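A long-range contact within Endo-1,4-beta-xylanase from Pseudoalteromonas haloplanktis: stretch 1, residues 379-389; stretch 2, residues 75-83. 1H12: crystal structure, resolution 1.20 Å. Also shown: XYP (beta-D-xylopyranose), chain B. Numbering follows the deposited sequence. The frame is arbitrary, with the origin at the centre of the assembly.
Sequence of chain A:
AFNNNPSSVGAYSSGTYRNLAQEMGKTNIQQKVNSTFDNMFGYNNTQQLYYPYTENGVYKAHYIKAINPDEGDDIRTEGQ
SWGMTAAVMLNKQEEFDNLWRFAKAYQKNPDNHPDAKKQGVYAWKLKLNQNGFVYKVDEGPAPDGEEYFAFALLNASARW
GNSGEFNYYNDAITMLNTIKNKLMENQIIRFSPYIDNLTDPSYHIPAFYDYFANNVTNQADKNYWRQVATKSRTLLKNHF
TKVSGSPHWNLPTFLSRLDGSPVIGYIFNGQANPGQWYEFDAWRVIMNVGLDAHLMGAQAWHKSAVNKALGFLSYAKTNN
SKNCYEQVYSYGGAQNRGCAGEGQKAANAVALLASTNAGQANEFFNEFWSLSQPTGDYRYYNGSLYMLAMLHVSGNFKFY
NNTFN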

# COMPACT_ATOMS: atom_id res chain seq x y z
N ARG A 379 3.29 -10.91 -11.69
CA ARG A 379 3.58 -11.07 -10.31
C ARG A 379 3.99 -9.80 -9.57
O ARG A 379 4.02 -9.82 -8.34
CB ARG A 379 4.59 -12.18 -10.06
CG ARG A 379 6.00 -11.84 -10.49
CD ARG A 379 6.92 -12.99 -10.19
NE ARG A 379 8.32 -12.79 -10.46
CZ ARG A 379 8.90 -13.05 -11.61
NH1 ARG A 379 8.16 -13.38 -12.70
NH2 ARG A 379 10.21 -12.99 -11.68
N TYR A 380 4.37 -8.72 -10.25
CA TYR A 380 4.75 -7.52 -9.49
C TYR A 380 3.65 -7.05 -8.61
O TYR A 380 3.81 -6.88 -7.42
CB TYR A 380 5.22 -6.41 -10.44
CG TYR A 380 5.21 -5.04 -9.76
CD1 TYR A 380 6.19 -4.66 -8.90
CD2 TYR A 380 4.18 -4.16 -10.01
CE1 TYR A 380 6.15 -3.43 -8.26
CE2 TYR A 380 4.12 -2.91 -9.37
CZ TYR A 380 5.11 -2.57 -8.47
OH TYR A 380 5.09 -1.34 -7.82
N TYR A 381 2.50 -6.75 -9.18
CA TYR A 381 1.51 -6.12 -8.33
C TYR A 381 0.82 -7.18 -7.48
O TYR A 381 0.65 -6.98 -6.22
CB TYR A 381 0.56 -5.25 -9.08
CG TYR A 381 -0.43 -4.44 -8.25
CD1 TYR A 381 -0.04 -3.68 -7.19
CD2 TYR A 381 -1.79 -4.42 -8.52
CE1 TYR A 381 -0.95 -3.00 -6.41
CE2 TYR A 381 -2.65 -3.69 -7.86
CZ TYR A 381 -2.24 -2.97 -6.73
OH TYR A 381 -3.12 -2.27 -5.91
N ASN A 382 0.50 -8.34 -8.09
CA ASN A 382 -0.07 -9.45 -7.31
C ASN A 382 0.82 -9.91 -6.18
O ASN A 382 0.36 -10.12 -5.07
CB ASN A 382 -0.43 -10.61 -8.23
CG ASN A 382 -1.64 -10.29 -9.12
OD1 ASN A 382 -1.57 -10.55 -10.37
ND2 ASN A 382 -2.67 -9.83 -8.58
N GLY A 383 2.11 -10.08 -6.46
CA GLY A 383 3.05 -10.58 -5.51
C GLY A 383 3.39 -9.56 -4.42
O GLY A 383 3.60 -9.94 -3.27
N SER A 384 3.45 -8.28 -4.77
CA SER A 384 3.73 -7.27 -3.76
C SER A 384 2.59 -7.22 -2.73
O SER A 384 2.83 -7.13 -1.53
CB SER A 384 3.89 -5.92 -4.41
OG SER A 384 5.07 -5.80 -5.18
N LEU A 385 1.35 -7.23 -3.21
CA LEU A 385 0.22 -7.24 -2.30
C LEU A 385 0.11 -8.52 -1.53
O LEU A 385 -0.28 -8.52 -0.36
CB LEU A 385 -1.09 -6.96 -3.04
CG LEU A 385 -1.26 -5.54 -3.54
CD1 LEU A 385 -2.60 -5.40 -4.29
CD2 LEU A 385 -1.17 -4.53 -2.47
N TYR A 386 0.42 -9.65 -2.17
CA TYR A 386 0.40 -10.94 -1.50
C TYR A 386 1.35 -10.93 -0.28
O TYR A 386 1.00 -11.38 0.80
CB TYR A 386 0.79 -12.02 -2.52
CG TYR A 386 0.72 -13.44 -1.97
CD1 TYR A 386 1.80 -14.04 -1.39
CD2 TYR A 386 -0.46 -14.17 -2.03
CE1 TYR A 386 1.76 -15.32 -0.88
CE2 TYR A 386 -0.51 -15.46 -1.52
CZ TYR A 386 0.59 -16.03 -0.94
OH TYR A 386 0.57 -17.30 -0.44
N MET A 387 2.55 -10.38 -0.47
CA MET A 387 3.52 -10.27 0.63
C MET A 387 2.98 -9.41 1.75
O MET A 387 3.01 -9.81 2.91
CB MET A 387 4.84 -9.69 0.06
CG MET A 387 5.93 -9.50 1.08
SD MET A 387 6.78 -10.98 1.63
CE MET A 387 5.95 -11.40 3.19
N LEU A 388 2.47 -8.22 1.43
CA LEU A 388 1.93 -7.37 2.48
C LEU A 388 0.78 -8.05 3.22
O LEU A 388 0.72 -7.99 4.45
CB LEU A 388 1.46 -6.03 1.89
CG LEU A 388 2.55 -5.12 1.37
CD1 LEU A 388 1.90 -3.93 0.68
CD2 LEU A 388 3.45 -4.64 2.46
N ALA A 389 -0.11 -8.69 2.49
CA ALA A 389 -1.25 -9.34 3.12
C ALA A 389 -0.79 -10.49 4.06
O ALA A 389 -1.35 -10.68 5.12
CB ALA A 389 -2.18 -9.89 2.08
O1 XYP B . -1.99 -14.36 -13.27
C1 XYP B . -2.94 -13.38 -13.71
C2 XYP B . -3.09 -12.37 -12.70
C3 XYP B . -4.02 -11.27 -13.05
C4 XYP B . -3.86 -10.88 -14.53
C5 XYP B . -3.78 -12.10 -15.43
O2 XYP B . -3.43 -12.87 -11.41
O3 XYP B . -3.88 -10.17 -12.15
O4 XYP B . -4.83 -9.97 -14.97
O5 XYP B . -2.74 -12.97 -14.94
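Stretch 2 (75-83) IRTEGQSWG

Two helices nearly three hundred residues apart in sequence can fit together when one supplies a glycine and the other an aromatic ring that occupies the room it leaves, and this pair from a xylanase is a compact example. Residues 379-389 are helical throughout. Stretch 2 arrives in extended conformation, with R76 at the N-cap position, and is helical from T77 to G83. The two helices run in roughly the same direction, with 27° between their axes and a closest axial approach of 10.2 Å.

Along stretch 1, R379 lies out of reach, and the contact opens with Y380. Its side chain, in the t rotamer, reaches the first turn of the partner helix, where Y380 OH lies 3.0 Å from G79 N and 3.6 Å from R76 CB. The edge of the phenol ring meets G79 CA. A CB on G79 would fall only 2.4 Å from Y380 CE1, so the bare backbone is what admits the ring. A water bridges the same hydroxyl to the acid of E78, 2.7 Å from Y380 OH and 2.8 Å from E78 OE1.

Y381 points sideways, yet its ring swings back so that CE1 comes within 3.8 Å of W82 CH2. N382 and G383 lie out of reach of stretch 2. One turn beyond Y380, S384 marks the closest backbone register, its CA 6.7 Å from the CA of G79. S384 OG donates to Y380 O within its own helix and accepts from a second water, which also donates to G79 O; S384 CB meanwhile lies 3.8 Å from W82 CE3.

A further turn on, L388 places CD1 over one face of the indole, 3.9 Å from W82 CG, in a CH-pi contact. W82 thus acts as a knob seated among Y380, Y381, S384 and L388, while A389 lies beyond the contact.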

# COMPACT_ATOMS: atom_id res chain seq x y z
N ILE A 75 10.59 0.11 -12.86
CA ILE A 75 10.91 0.09 -11.43
C ILE A 75 10.09 1.22 -10.82
O ILE A 75 10.16 2.36 -11.30
CB ILE A 75 12.41 0.32 -11.20
CG1 ILE A 75 13.23 -0.67 -12.03
CG2 ILE A 75 12.71 0.26 -9.73
CD1 ILE A 75 14.71 -0.38 -12.00
N ARG A 76 9.29 0.92 -9.80
CA ARG A 76 8.31 1.84 -9.25
C ARG A 76 8.57 2.11 -7.77
O ARG A 76 9.01 1.26 -7.00
CB ARG A 76 6.91 1.28 -9.48
CG ARG A 76 6.58 1.18 -10.95
CD ARG A 76 5.26 0.58 -11.30
NE ARG A 76 5.20 0.45 -12.76
CZ ARG A 76 4.13 0.61 -13.50
NH1 ARG A 76 2.91 0.80 -12.97
NH2 ARG A 76 4.29 0.52 -14.82
N THR A 77 8.23 3.31 -7.34
CA THR A 77 8.36 3.69 -5.95
C THR A 77 7.41 2.93 -5.04
O THR A 77 7.79 2.60 -3.90
CB THR A 77 8.25 5.20 -5.71
OG1 THR A 77 7.03 5.66 -6.32
CG2 THR A 77 9.44 5.91 -6.26
N GLU A 78 6.19 2.64 -5.48
CA GLU A 78 5.28 1.86 -4.67
C GLU A 78 5.90 0.51 -4.33
O GLU A 78 6.04 0.14 -3.17
CB GLU A 78 3.93 1.72 -5.36
CG GLU A 78 3.09 2.98 -5.17
CD GLU A 78 1.81 3.01 -6.02
OE1 GLU A 78 1.63 2.13 -6.89
OE2 GLU A 78 0.98 3.95 -5.83
N GLY A 79 6.32 -0.23 -5.35
CA GLY A 79 6.87 -1.55 -5.08
C GLY A 79 8.10 -1.52 -4.21
O GLY A 79 8.30 -2.39 -3.36
N GLN A 80 8.97 -0.53 -4.44
CA GLN A 80 10.20 -0.36 -3.67
C GLN A 80 9.87 -0.17 -2.19
O GLN A 80 10.46 -0.81 -1.31
CB GLN A 80 11.00 0.79 -4.22
CG GLN A 80 12.46 0.84 -3.76
CD GLN A 80 13.34 -0.16 -4.58
OE1 GLN A 80 14.60 -0.12 -4.23
NE2 GLN A 80 12.85 -0.88 -5.37
N SER A 81 8.93 0.76 -1.92
CA SER A 81 8.56 1.09 -0.57
C SER A 81 7.82 -0.03 0.13
O SER A 81 8.00 -0.26 1.34
CB SER A 81 7.74 2.39 -0.59
OG SER A 81 6.42 2.19 -1.08
N TRP A 82 7.01 -0.77 -0.60
CA TRP A 82 6.33 -1.94 -0.08
C TRP A 82 7.33 -3.01 0.29
O TRP A 82 7.21 -3.67 1.34
CB TRP A 82 5.28 -2.46 -1.06
CG TRP A 82 4.15 -1.53 -1.33
CD1 TRP A 82 3.69 -0.54 -0.52
CD2 TRP A 82 3.34 -1.49 -2.51
NE1 TRP A 82 2.63 0.10 -1.13
CE2 TRP A 82 2.40 -0.45 -2.34
CE3 TRP A 82 3.34 -2.19 -3.72
CZ2 TRP A 82 1.47 -0.12 -3.31
CZ3 TRP A 82 2.43 -1.85 -4.69
CH2 TRP A 82 1.49 -0.84 -4.46
N GLY A 83 8.34 -3.20 -0.56
CA GLY A 83 9.38 -4.18 -0.25
C GLY A 83 10.17 -3.83 1.00
O GLY A 83 10.48 -4.70 1.80
O HOH W 1 2.77 -0.06 -8.16
O HOH W 2 6.85 -4.88 -3.16